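Local coordinates for proto-oncogene tyrosine-protein kinase receptor Ret (PDB 7AMK), which probably serves as the cell-surface receptor tyrosine kinase that assembles with GDNF and its co-receptor GFR alpha 1, its extracellular cadherin-like domains taking part in ligand recognition, at residues Pro177-Asp182 with Val188-Val193; Val25-Glu30 with Val89-Thr94; Leu325-Gln330 with Val362-Ser367. The protein carries 4 engineered substitutions. All coordinates share one frame; numbering follows the deposited sequence.

Overall arrangement
From the N terminus, contact 2 comes first: it closes a loop of some sixty residues by setting the segment after strand 21-24 against strand 83-92 inside the first cadherin-like domain. Contact 1 is a local closure, the hairpin of strands 178-181 and 186-189 in the following cadherin domain. Contact 3 spans strands 331-341 and 350-359 and joins a turn of the third cadherin-like domain to the segment leading to strand 371-375. The three follow in series, none nested or crossed. Contacts 1 and 2 touch through Val189 and Met28, so the first two domains meet here; contact 3 lies about 70 Å from contact 1, between centres.

Contact 1: residues Pro177-Asp182 with Val188-Val193; sequences PFAVDD and VVTAQV
Pro177 and Thr190 sit side by side at the open end of an antiparallel beta hairpin, where the backbone of Thr190 donates from N to Pro177 O at 2.7 Å. The donor stands above the carbonyl plane, 43° out of it, as the chain leaves the regular strand pairing. Further in, Ala179 and Val188 form a hydrogen-bonded pair: Ala179 N reaches Val188 O at 3.1 Å, and Val188 N returns to Ala179 O at 2.8 Å. Phe178 and Val189 make the adjoining non-hydrogen-bonded pair, and their side chains share the face buried in the core. The CE2 corner of the Phe178 ring meets Val189 CG2 at 3.8 Å, the two side chains slanting across one another. Val189 CG2 lies anti to its own backbone N, which carries that methyl toward the ring. Phenylalanine suits this side because its large ring fills the core between two sheets, where it packs edge-to-face with Tyr201. With an alanine here instead of the ring, a gap is likely to open beside Val189 CG2, and Tyr201 would lose its edge-to-face mate. The other face is the solvent side, though Val188 CG2 still closes to 3.4 Å from Ala179 O. There Ala179 CB lies 4.1 Å from CG2 of the exposed Thr190. Near the connecting turn Asp181 CB brushes Val188 CG1, and the Asp181 carboxylate bonds to Ser183 N. Past the strands, the Pro177 and Val193 side chains cross at about a right angle, Pro177 CG 4.0 Å from Val193 CG1. Val189 hydrogen-bonds through its backbone with Gly147 of strand 147-151, which flanks strand 186-189 across from strand 178-181, while Phe178 also packs against Leu203 and Val224, joining the hairpin to strands 200-210 and 215-227 of the facing sheet.

Contact 2: residues Val25-Glu30 with Val89-Thr94; sequences VISMRE and VGVSST
Val25 and Val89 point at each other tip to tip across the interior of the first cadherin-like domain, a member of the E-set group of beta-sandwich folds. No hydrogen bond links the two segments; side chains alone bridge them. Val25 CG2 comes within 4.1 Å of Val89 CG1, and the other Val25 methyl, CG1, lies 4.2 Å from the same carbon, so that one methyl of Val89 faces the fork of its partner. Val89 CG1 is anti to its backbone N (chi1 172°), a setting that aims it at Val25. Compact branched valines suit this place, since each fills the interior without a long flexible chain. Phe38 packs on Val25 and Leu40 on Val89, both from the adjoining strand 37-40. Two residues along, Ser27 and Val91 repeat the opposition with unlike groups. Phe38 also touches Ser27, and Phe3 and Pro36 touch Val91. The small serine fits against the valine methyls at a cost, for this contact buries its hydroxyl, which has no hydrogen-bond partner in the model. That hydroxyl meets both branches of the valine: Ser27 OG is 3.9 Å from Val91 CG1 and likewise 3.9 Å from Val91 CG2.

Contact 3: residues Leu325-Gln330 with Val362-Ser367; sequences LSVTEQ and VPIRFS
A single backbone hydrogen bond, Val362 N to Val327 O at 2.8 Å, joins two segments that are both irregular, with no strand on either side of it. The acceptor belongs to a type I beta turn running from Ser326 to Glu329 in the third cadherin-like domain, and the donor to the segment that leads on to strand 371-375 of the next. The N-H points almost straight at its acceptor, 166° at the hydrogen, and lies in the carbonyl plane of Val327. Around this polar link the two valines press together. Their side chains slant across each other and meet at the branch carbons, Val327 CB lying 3.9 Å from Val362 CB. The same Val327 CB comes closer still to the backbone, 3.6 Å from Val362 O. Val327 CG2 occupies the place between its own backbone N and carbonyl carbon, and from there approaches Ile364 CG1 at 4.2 Å. Branched apolar residues suit this junction, since they give broad carbon surfaces close to the backbone. Ile399 packs on Val327 and Phe396 on Val362, extending the apolar patch into loops of the following domain. Further along the second segment, Pro363 CG sits over the guanidinium face of Arg365, which forms a salt bridge with Glu391. Serine is apt at the first position of the turn because a short hydroxyl can fold back on the chain. Outside the turn, Ser326 OG hydrogen-bonds with Asn463 OD1, a further tie toward strand 466-475. Within it, Ser326 OG accepts from the backbone N two residues on, an ST turn. The same oxygen receives a side-chain bond as well, from Thr328 OG1 to Ser326 OG at 3.0 Å.

Contact 1: residues Pro177-Asp182 with Val188-Val193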
ATOM      1  N   PRO A 177     -14.004 -37.279  28.761  1.00 21.61           N
ATOM      2  CA  PRO A 177     -14.546 -36.747  30.022  1.00 25.75           C
ATOM      3  C   PRO A 177     -16.078 -36.662  30.039  1.00 21.43           C
ATOM      4  O   PRO A 177     -16.659 -35.709  30.568  1.00 21.26           O
ATOM      5  CB  PRO A 177     -13.886 -35.358  30.112  1.00 27.04           C
ATOM      6  CG  PRO A 177     -13.617 -34.968  28.706  1.00 15.99           C
ATOM      7  CD  PRO A 177     -13.265 -36.258  27.996  1.00 23.57           C
ATOM      8  N   PHE A 178     -16.750 -37.654  29.469  1.00 17.99           N
ATOM      9  CA  PHE A 178     -18.202 -37.739  29.486  1.00 15.70           C
ATOM     10  C   PHE A 178     -18.606 -39.158  29.866  1.00 22.17           C
ATOM     11  O   PHE A 178     -17.959 -40.122  29.453  1.00 18.40           O
ATOM     12  CB  PHE A 178     -18.794 -37.356  28.125  1.00 15.93           C
ATOM     13  CG  PHE A 178     -18.441 -35.954  27.675  1.00 14.45           C
ATOM     14  CD1 PHE A 178     -17.284 -35.705  26.944  1.00 19.33           C
ATOM     15  CD2 PHE A 178     -19.253 -34.889  27.992  1.00 13.90           C
ATOM     16  CE1 PHE A 178     -16.954 -34.398  26.536  1.00 15.01           C
ATOM     17  CE2 PHE A 178     -18.933 -33.605  27.572  1.00 13.78           C
ATOM     18  CZ  PHE A 178     -17.787 -33.353  26.857  1.00 13.81           C
ATOM     19  N   ALA A 179     -19.660 -39.282  30.671  1.00 16.05           N
ATOM     20  CA  ALA A 179     -20.160 -40.576  31.110  1.00 20.02           C
ATOM     21  C   ALA A 179     -21.660 -40.430  31.368  1.00 24.84           C
ATOM     22  O   ALA A 179     -22.206 -39.326  31.337  1.00 17.46           O
ATOM     23  CB  ALA A 179     -19.412 -41.059  32.362  1.00 17.91           C
ATOM     24  N   VAL A 180     -22.337 -41.542  31.623  1.00 18.07           N
ATOM     25  CA  VAL A 180     -23.723 -41.509  32.069  1.00 20.64           C
ATOM     26  C   VAL A 180     -23.756 -41.808  33.566  1.00 27.04           C
ATOM     27  O   VAL A 180     -23.047 -42.703  34.049  1.00 19.62           O
ATOM     28  CB  VAL A 180     -24.606 -42.501  31.285  1.00 21.68           C
ATOM     29  CG1 VAL A 180     -25.970 -42.639  31.991  1.00 18.19           C
ATOM     30  CG2 VAL A 180     -24.796 -42.054  29.859  1.00 16.57           C
ATOM     31  N   ASP A 181     -24.570 -41.052  34.299  1.00 18.88           N
ATOM     32  CA  ASP A 181     -24.877 -41.363  35.691  1.00 23.80           C
ATOM     33  C   ASP A 181     -25.990 -42.413  35.712  1.00 24.33           C
ATOM     34  O   ASP A 181     -27.141 -42.118  35.371  1.00 23.69           O
ATOM     35  CB  ASP A 181     -25.276 -40.091  36.433  1.00 25.46           C
ATOM     36  CG  ASP A 181     -25.782 -40.366  37.856  1.00 34.58           C
ATOM     37  OD1 ASP A 181     -26.159 -41.517  38.159  1.00 36.03           O
ATOM     38  OD2 ASP A 181     -25.823 -39.417  38.674  1.00 37.89           O
ATOM     39  N   ASP A 182     -25.652 -43.641  36.112  1.00 23.46           N
ATOM     40  CA  ASP A 182     -26.640 -44.716  36.052  1.00 29.79           C
ATOM     41  C   ASP A 182     -27.857 -44.400  36.902  1.00 37.36           C
ATOM     42  O   ASP A 182     -28.975 -44.808  36.562  1.00 41.86           O
ATOM     43  CB  ASP A 182     -26.024 -46.043  36.499  1.00 36.11           C
ATOM     44  N   VAL A 188     -23.239 -36.720  31.706  1.00 15.55           N
ATOM     45  CA  VAL A 188     -22.528 -35.762  32.548  1.00 16.00           C
ATOM     46  C   VAL A 188     -21.141 -35.474  31.963  1.00 22.45           C
ATOM     47  O   VAL A 188     -20.532 -36.326  31.319  1.00 19.62           O
ATOM     48  CB  VAL A 188     -22.382 -36.275  33.974  1.00 17.69           C
ATOM     49  CG1 VAL A 188     -23.718 -36.771  34.535  1.00 17.58           C
ATOM     50  CG2 VAL A 188     -21.313 -37.357  34.004  1.00 24.31           C
ATOM     51  N   VAL A 189     -20.629 -34.263  32.201  1.00 18.55           N
ATOM     52  CA  VAL A 189     -19.235 -33.963  31.901  1.00 15.98           C
ATOM     53  C   VAL A 189     -18.439 -34.169  33.177  1.00 18.58           C
ATOM     54  O   VAL A 189     -18.802 -33.645  34.238  1.00 21.99           O
ATOM     55  CB  VAL A 189     -19.066 -32.541  31.329  1.00 23.24           C
ATOM     56  CG1 VAL A 189     -19.489 -31.455  32.326  1.00 19.45           C
ATOM     57  CG2 VAL A 189     -17.612 -32.324  30.857  1.00 17.60           C
ATOM     58  N   THR A 190     -17.378 -34.975  33.090  1.00 17.36           N
ATOM     59  CA  THR A 190     -16.698 -35.462  34.279  1.00 18.58           C
ATOM     60  C   THR A 190     -15.479 -34.622  34.664  1.00 24.71           C
ATOM     61  O   THR A 190     -14.985 -34.766  35.784  1.00 26.67           O
ATOM     62  CB  THR A 190     -16.288 -36.931  34.073  1.00 20.12           C
ATOM     63  OG1 THR A 190     -15.550 -37.067  32.855  1.00 24.24           O
ATOM     64  CG2 THR A 190     -17.509 -37.836  34.003  1.00 18.47           C
ATOM     65  N   ALA A 191     -15.011 -33.727  33.796  1.00 19.49           N
ATOM     66  CA  ALA A 191     -13.849 -32.899  34.094  1.00 21.47           C
ATOM     67  C   ALA A 191     -13.964 -31.549  33.387  1.00 26.38           C
ATOM     68  O   ALA A 191     -14.796 -31.355  32.497  1.00 18.13           O
ATOM     69  CB  ALA A 191     -12.558 -33.606  33.673  1.00 19.82           C
ATOM     70  N   GLN A 192     -13.124 -30.602  33.811  1.00 26.75           N
ATOM     71  CA  GLN A 192     -12.942 -29.383  33.036  1.00 21.20           C
ATOM     72  C   GLN A 192     -12.247 -29.730  31.730  1.00 23.29           C
ATOM     73  O   GLN A 192     -11.376 -30.609  31.682  1.00 26.08           O
ATOM     74  CB  GLN A 192     -12.122 -28.342  33.809  1.00 23.11           C
ATOM     75  CG  GLN A 192     -12.723 -27.879  35.148  1.00 28.75           C
ATOM     76  CD  GLN A 192     -12.022 -26.645  35.715  1.00 38.60           C
ATOM     77  OE1 GLN A 192     -10.917 -26.297  35.299  1.00 41.56           O
ATOM     78  NE2 GLN A 192     -12.674 -25.974  36.663  1.00 44.72           N
ATOM     79  N   VAL A 193     -12.616 -29.028  30.667  1.00 18.56           N
ATOM     80  CA  VAL A 193     -12.031 -29.262  29.357  1.00 19.61           C
ATOM     81  C   VAL A 193     -11.301 -27.990  28.904  1.00 19.62           C
ATOM     82  O   VAL A 193     -11.379 -26.939  29.544  1.00 21.80           O
ATOM     83  CB  VAL A 193     -13.096 -29.721  28.343  1.00 24.17           C
ATOM     84  CG1 VAL A 193     -13.764 -30.952  28.903  1.00 22.92           C
ATOM     85  CG2 VAL A 193     -14.159 -28.608  28.100  1.00 23.71           C
TER

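Contact 2: residues Val25-Glu30 with Val89-Thr94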
ATOM      1  N   VAL A  25     -35.177 -29.924  32.311  1.00 21.40           N
ATOM      2  CA  VAL A  25     -34.327 -28.788  31.944  1.00 17.44           C
ATOM      3  C   VAL A  25     -33.066 -28.835  32.793  1.00 20.20           C
ATOM      4  O   VAL A  25     -33.143 -28.992  34.021  1.00 20.07           O
ATOM      5  CB  VAL A  25     -35.067 -27.460  32.182  1.00 19.37           C
ATOM      6  CG1 VAL A  25     -34.123 -26.278  32.059  1.00 18.28           C
ATOM      7  CG2 VAL A  25     -36.237 -27.312  31.250  1.00 18.22           C
ATOM      8  N   ILE A  26     -31.902 -28.664  32.158  1.00 17.26           N
ATOM      9  CA  ILE A  26     -30.610 -28.751  32.833  1.00 20.29           C
ATOM     10  C   ILE A  26     -30.003 -27.362  32.983  1.00 21.09           C
ATOM     11  O   ILE A  26     -29.988 -26.573  32.027  1.00 17.29           O
ATOM     12  CB  ILE A  26     -29.630 -29.665  32.081  1.00 19.32           C
ATOM     13  CG1 ILE A  26     -30.220 -31.058  31.930  1.00 18.97           C
ATOM     14  CG2 ILE A  26     -28.261 -29.691  32.802  1.00 16.44           C
ATOM     15  CD1 ILE A  26     -30.230 -31.827  33.211  1.00 21.54           C
ATOM     16  N   SER A  27     -29.473 -27.074  34.171  1.00 18.36           N
ATOM     17  CA  SER A  27     -28.678 -25.872  34.382  1.00 23.11           C
ATOM     18  C   SER A  27     -27.319 -26.284  34.918  1.00 21.47           C
ATOM     19  O   SER A  27     -27.238 -27.099  35.837  1.00 32.87           O
ATOM     20  CB  SER A  27     -29.353 -24.909  35.368  1.00 31.90           C
ATOM     21  OG  SER A  27     -28.671 -23.662  35.456  1.00 28.38           O
ATOM     22  N   MET A  28     -26.255 -25.748  34.347  1.00 18.99           N
ATOM     23  CA  MET A  28     -24.925 -26.083  34.826  1.00 23.12           C
ATOM     24  C   MET A  28     -24.381 -25.002  35.751  1.00 27.44           C
ATOM     25  O   MET A  28     -24.552 -23.804  35.498  1.00 26.62           O
ATOM     26  CB  MET A  28     -23.998 -26.331  33.656  1.00 24.68           C
ATOM     27  CG  MET A  28     -24.449 -27.598  32.950  1.00 22.10           C
ATOM     28  SD  MET A  28     -23.124 -28.359  32.113  1.00 37.58           S
ATOM     29  CE  MET A  28     -22.137 -28.964  33.487  1.00 24.05           C
ATOM     30  N   ARG A  29     -23.769 -25.442  36.846  1.00 36.85           N
ATOM     31  CA  ARG A  29     -23.209 -24.529  37.831  1.00 42.53           C
ATOM     32  C   ARG A  29     -21.887 -23.958  37.348  1.00 40.53           C
ATOM     33  O   ARG A  29     -21.013 -24.684  36.860  1.00 37.58           O
ATOM     34  CB  ARG A  29     -23.004 -25.244  39.165  1.00 31.41           C
ATOM     35  CG  ARG A  29     -24.288 -25.777  39.770  1.00 35.41           C
ATOM     36  CD  ARG A  29     -24.010 -26.966  40.669  1.00 51.43           C
ATOM     37  NE  ARG A  29     -24.938 -27.089  41.791  1.00 50.01           N
ATOM     38  CZ  ARG A  29     -26.073 -27.779  41.772  1.00 50.87           C
ATOM     39  NH1 ARG A  29     -26.508 -28.371  40.667  1.00 41.12           N
ATOM     40  NH2 ARG A  29     -26.789 -27.881  42.891  1.00 55.18           N
ATOM     41  N   GLU A  30     -21.749 -22.650  37.477  1.00 37.88           N
ATOM     42  CA  GLU A  30     -20.480 -22.005  37.204  1.00 39.49           C
ATOM     43  C   GLU A  30     -19.590 -21.906  38.437  1.00 33.69           C
ATOM     44  O   GLU A  30     -18.451 -21.444  38.322  1.00 33.70           O
ATOM     45  CB  GLU A  30     -20.733 -20.632  36.598  1.00 39.29           C
ATOM     46  CG  GLU A  30     -21.155 -20.745  35.135  1.00 35.57           C
ATOM     47  CD  GLU A  30     -21.646 -19.440  34.588  1.00 40.73           C
ATOM     48  OE1 GLU A  30     -22.550 -18.859  35.215  1.00 47.83           O
ATOM     49  OE2 GLU A  30     -21.127 -18.987  33.547  1.00 53.82           O
ATOM     50  N   VAL A  89     -38.750 -21.237  30.315  1.00 26.74           N
ATOM     51  CA  VAL A  89     -38.300 -21.701  31.613  1.00 25.20           C
ATOM     52  C   VAL A  89     -37.117 -20.838  32.027  1.00 27.08           C
ATOM     53  O   VAL A  89     -36.166 -20.665  31.257  1.00 24.90           O
ATOM     54  CB  VAL A  89     -37.947 -23.198  31.566  1.00 25.57           C
ATOM     55  CG1 VAL A  89     -37.280 -23.649  32.862  1.00 25.98           C
ATOM     56  CG2 VAL A  89     -39.225 -24.013  31.289  1.00 21.05           C
ATOM     57  N   GLY A  90     -37.204 -20.260  33.222  1.00 33.67           N
ATOM     58  CA  GLY A  90     -36.126 -19.469  33.773  1.00 24.33           C
ATOM     59  C   GLY A  90     -35.407 -20.179  34.902  1.00 26.00           C
ATOM     60  O   GLY A  90     -35.953 -21.089  35.528  1.00 27.17           O
ATOM     61  N   VAL A  91     -34.174 -19.772  35.172  1.00 25.29           N
ATOM     62  CA  VAL A  91     -33.403 -20.312  36.279  1.00 30.15           C
ATOM     63  C   VAL A  91     -32.658 -19.161  36.949  1.00 26.25           C
ATOM     64  O   VAL A  91     -32.280 -18.180  36.304  1.00 31.57           O
ATOM     65  CB  VAL A  91     -32.439 -21.425  35.798  1.00 30.68           C
ATOM     66  CG1 VAL A  91     -31.291 -20.829  34.995  1.00 35.25           C
ATOM     67  CG2 VAL A  91     -31.907 -22.208  36.969  1.00 33.79           C
ATOM     68  N   SER A  92     -32.483 -19.263  38.261  1.00 31.23           N
ATOM     69  CA  SER A  92     -31.705 -18.282  39.007  1.00 30.09           C
ATOM     70  C   SER A  92     -31.053 -18.978  40.188  1.00 31.57           C
ATOM     71  O   SER A  92     -31.475 -20.062  40.595  1.00 33.79           O
ATOM     72  CB  SER A  92     -32.576 -17.110  39.487  1.00 35.69           C
ATOM     73  OG  SER A  92     -33.696 -17.575  40.226  1.00 38.46           O
ATOM     74  N   SER A  93     -30.012 -18.345  40.729  1.00 34.98           N
ATOM     75  CA  SER A  93     -29.283 -18.858  41.886  1.00 38.12           C
ATOM     76  C   SER A  93     -29.887 -18.427  43.224  1.00 38.10           C
ATOM     77  O   SER A  93     -29.513 -18.981  44.261  1.00 34.77           O
ATOM     78  CB  SER A  93     -27.808 -18.422  41.815  1.00 41.10           C
ATOM     79  OG  SER A  93     -27.691 -17.048  41.457  1.00 47.91           O
ATOM     80  N   THR A  94     -30.816 -17.486  43.225  1.00 34.80           N
ATOM     81  CA  THR A  94     -31.649 -17.129  44.365  1.00 36.81           C
ATOM     82  C   THR A  94     -33.102 -17.532  44.131  1.00 36.77           C
ATOM     83  O   THR A  94     -33.473 -17.959  43.033  1.00 44.04           O
ATOM     84  CB  THR A  94     -31.565 -15.624  44.612  1.00 47.27           C
ATOM     85  OG1 THR A  94     -31.848 -14.939  43.382  1.00 48.26           O
ATOM     86  CG2 THR A  94     -30.166 -15.243  45.090  1.00 39.90           C
TER

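Contact 3: residues Leu325-Gln330 with Val362-Ser367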
ATOM      1  N   LEU A 325       4.258  15.074   7.239  1.00 50.49           N
ATOM      2  CA  LEU A 325       5.243  15.680   8.126  1.00 46.72           C
ATOM      3  C   LEU A 325       6.138  16.637   7.357  1.00 44.22           C
ATOM      4  O   LEU A 325       6.663  16.297   6.289  1.00 43.56           O
ATOM      5  CB  LEU A 325       6.097  14.618   8.808  1.00 47.78           C
ATOM      6  CG  LEU A 325       5.690  14.332  10.251  1.00 59.61           C
ATOM      7  CD1 LEU A 325       6.907  14.357  11.168  1.00 58.84           C
ATOM      8  CD2 LEU A 325       4.619  15.320  10.717  1.00 62.09           C
ATOM      9  N   SER A 326       6.313  17.838   7.907  1.00 42.97           N
ATOM     10  CA  SER A 326       7.162  18.829   7.270  1.00 46.85           C
ATOM     11  C   SER A 326       8.531  18.228   6.979  1.00 44.22           C
ATOM     12  O   SER A 326       9.060  17.435   7.762  1.00 43.61           O
ATOM     13  CB  SER A 326       7.295  20.059   8.164  1.00 46.22           C
ATOM     14  OG  SER A 326       8.305  20.918   7.678  1.00 47.80           O
ATOM     15  N   VAL A 327       9.096  18.588   5.832  1.00 45.48           N
ATOM     16  CA  VAL A 327      10.408  18.069   5.485  1.00 45.45           C
ATOM     17  C   VAL A 327      11.510  18.597   6.386  1.00 46.07           C
ATOM     18  O   VAL A 327      12.618  18.053   6.353  1.00 46.07           O
ATOM     19  CB  VAL A 327      10.718  18.383   4.013  1.00 47.05           C
ATOM     20  CG1 VAL A 327       9.675  17.748   3.133  1.00 46.75           C
ATOM     21  CG2 VAL A 327      10.784  19.892   3.795  1.00 49.15           C
ATOM     22  N   THR A 328      11.239  19.621   7.203  1.00 46.92           N
ATOM     23  CA  THR A 328      12.258  20.145   8.102  1.00 51.76           C
ATOM     24  C   THR A 328      12.316  19.409   9.437  1.00 47.25           C
ATOM     25  O   THR A 328      13.307  19.559  10.158  1.00 47.57           O
ATOM     26  CB  THR A 328      12.057  21.657   8.347  1.00 49.89           C
ATOM     27  OG1 THR A 328      10.833  21.897   9.045  1.00 49.64           O
ATOM     28  CG2 THR A 328      12.031  22.420   7.030  1.00 51.34           C
ATOM     29  N   GLU A 329      11.312  18.595   9.764  1.00 44.99           N
ATOM     30  CA  GLU A 329      11.279  17.918  11.055  1.00 44.06           C
ATOM     31  C   GLU A 329      12.311  16.797  11.139  1.00 49.46           C
ATOM     32  O   GLU A 329      12.534  16.044  10.183  1.00 42.75           O
ATOM     33  CB  GLU A 329       9.882  17.358  11.329  1.00 44.39           C
ATOM     34  CG  GLU A 329       8.944  18.331  12.054  1.00 51.22           C
ATOM     35  N   GLN A 330      12.923  16.676  12.310  1.00 50.63           N
ATOM     36  CA  GLN A 330      13.989  15.709  12.532  1.00 50.79           C
ATOM     37  C   GLN A 330      13.915  15.286  13.990  1.00 50.38           C
ATOM     38  O   GLN A 330      14.204  16.091  14.879  1.00 55.22           O
ATOM     39  CB  GLN A 330      15.348  16.318  12.203  1.00 49.77           C
ATOM     40  CG  GLN A 330      16.523  15.523  12.736  1.00 56.31           C
ATOM     41  CD  GLN A 330      17.840  16.253  12.582  1.00 67.26           C
ATOM     42  OE1 GLN A 330      17.909  17.317  11.961  1.00 72.90           O
ATOM     43  NE2 GLN A 330      18.899  15.686  13.150  1.00 73.94           N
ATOM     44  N   VAL A 362      14.324  16.252   5.074  1.00 35.00           N
ATOM     45  CA  VAL A 362      14.496  16.093   3.636  1.00 37.15           C
ATOM     46  C   VAL A 362      14.937  17.440   3.061  1.00 33.98           C
ATOM     47  O   VAL A 362      14.149  18.405   3.049  1.00 28.57           O
ATOM     48  CB  VAL A 362      13.214  15.576   2.971  1.00 42.94           C
ATOM     49  CG1 VAL A 362      13.330  15.651   1.472  1.00 34.68           C
ATOM     50  CG2 VAL A 362      12.961  14.124   3.437  1.00 37.81           C
ATOM     51  N   PRO A 363      16.180  17.559   2.595  1.00 33.02           N
ATOM     52  CA  PRO A 363      16.628  18.810   1.975  1.00 27.77           C
ATOM     53  C   PRO A 363      15.912  19.057   0.658  1.00 28.87           C
ATOM     54  O   PRO A 363      15.526  18.121  -0.045  1.00 27.88           O
ATOM     55  CB  PRO A 363      18.124  18.570   1.753  1.00 28.25           C
ATOM     56  CG  PRO A 363      18.233  17.092   1.591  1.00 30.18           C
ATOM     57  CD  PRO A 363      17.211  16.504   2.525  1.00 33.64           C
ATOM     58  N   ILE A 364      15.707  20.332   0.350  1.00 26.57           N
ATOM     59  CA  ILE A 364      15.070  20.760  -0.885  1.00 26.27           C
ATOM     60  C   ILE A 364      16.140  21.487  -1.686  1.00 29.34           C
ATOM     61  O   ILE A 364      16.609  22.559  -1.290  1.00 25.71           O
ATOM     62  CB  ILE A 364      13.848  21.658  -0.630  1.00 31.75           C
ATOM     63  CG1 ILE A 364      12.804  20.951   0.240  1.00 27.29           C
ATOM     64  CG2 ILE A 364      13.238  22.116  -1.936  1.00 29.55           C
ATOM     65  CD1 ILE A 364      12.236  19.679  -0.381  1.00 36.15           C
ATOM     66  N   ARG A 365      16.539  20.909  -2.814  1.00 25.97           N
ATOM     67  CA  ARG A 365      17.731  21.413  -3.472  1.00 25.95           C
ATOM     68  C   ARG A 365      17.941  20.663  -4.779  1.00 27.83           C
ATOM     69  O   ARG A 365      17.776  19.441  -4.837  1.00 27.22           O
ATOM     70  CB  ARG A 365      18.962  21.260  -2.565  1.00 26.49           C
ATOM     71  CG  ARG A 365      19.369  19.800  -2.321  1.00 32.84           C
ATOM     72  CD  ARG A 365      20.474  19.675  -1.281  1.00 28.35           C
ATOM     73  NE  ARG A 365      20.822  18.281  -1.060  1.00 39.31           N
ATOM     74  CZ  ARG A 365      21.399  17.808   0.035  1.00 48.48           C
ATOM     75  NH1 ARG A 365      21.687  18.596   1.065  1.00 34.19           N
ATOM     76  NH2 ARG A 365      21.692  16.509   0.102  1.00 42.33           N
ATOM     77  N   PHE A 366      18.282  21.403  -5.827  1.00 29.43           N
ATOM     78  CA  PHE A 366      18.744  20.769  -7.047  1.00 29.24           C
ATOM     79  C   PHE A 366      20.181  20.311  -6.863  1.00 28.17           C
ATOM     80  O   PHE A 366      20.935  20.871  -6.064  1.00 35.75           O
ATOM     81  CB  PHE A 366      18.664  21.730  -8.233  1.00 28.01           C
ATOM     82  CG  PHE A 366      17.265  22.100  -8.646  1.00 30.76           C
ATOM     83  CD1 PHE A 366      16.505  21.239  -9.422  1.00 27.09           C
ATOM     84  CD2 PHE A 366      16.727  23.342  -8.305  1.00 29.40           C
ATOM     85  CE1 PHE A 366      15.211  21.588  -9.828  1.00 27.17           C
ATOM     86  CE2 PHE A 366      15.437  23.695  -8.706  1.00 29.48           C
ATOM     87  CZ  PHE A 366      14.680  22.808  -9.469  1.00 28.03           C
ATOM     88  N   SER A 367      20.563  19.280  -7.608  1.00 33.19           N
ATOM     89  CA  SER A 367      21.980  18.976  -7.692  1.00 34.95           C
ATOM     90  C   SER A 367      22.722  20.200  -8.213  1.00 43.78           C
ATOM     91  O   SER A 367      22.128  21.142  -8.759  1.00 45.46           O
ATOM     92  CB  SER A 367      22.231  17.781  -8.597  1.00 41.58           C
ATOM     93  OG  SER A 367      22.234  18.194  -9.945  1.00 49.51           O
TER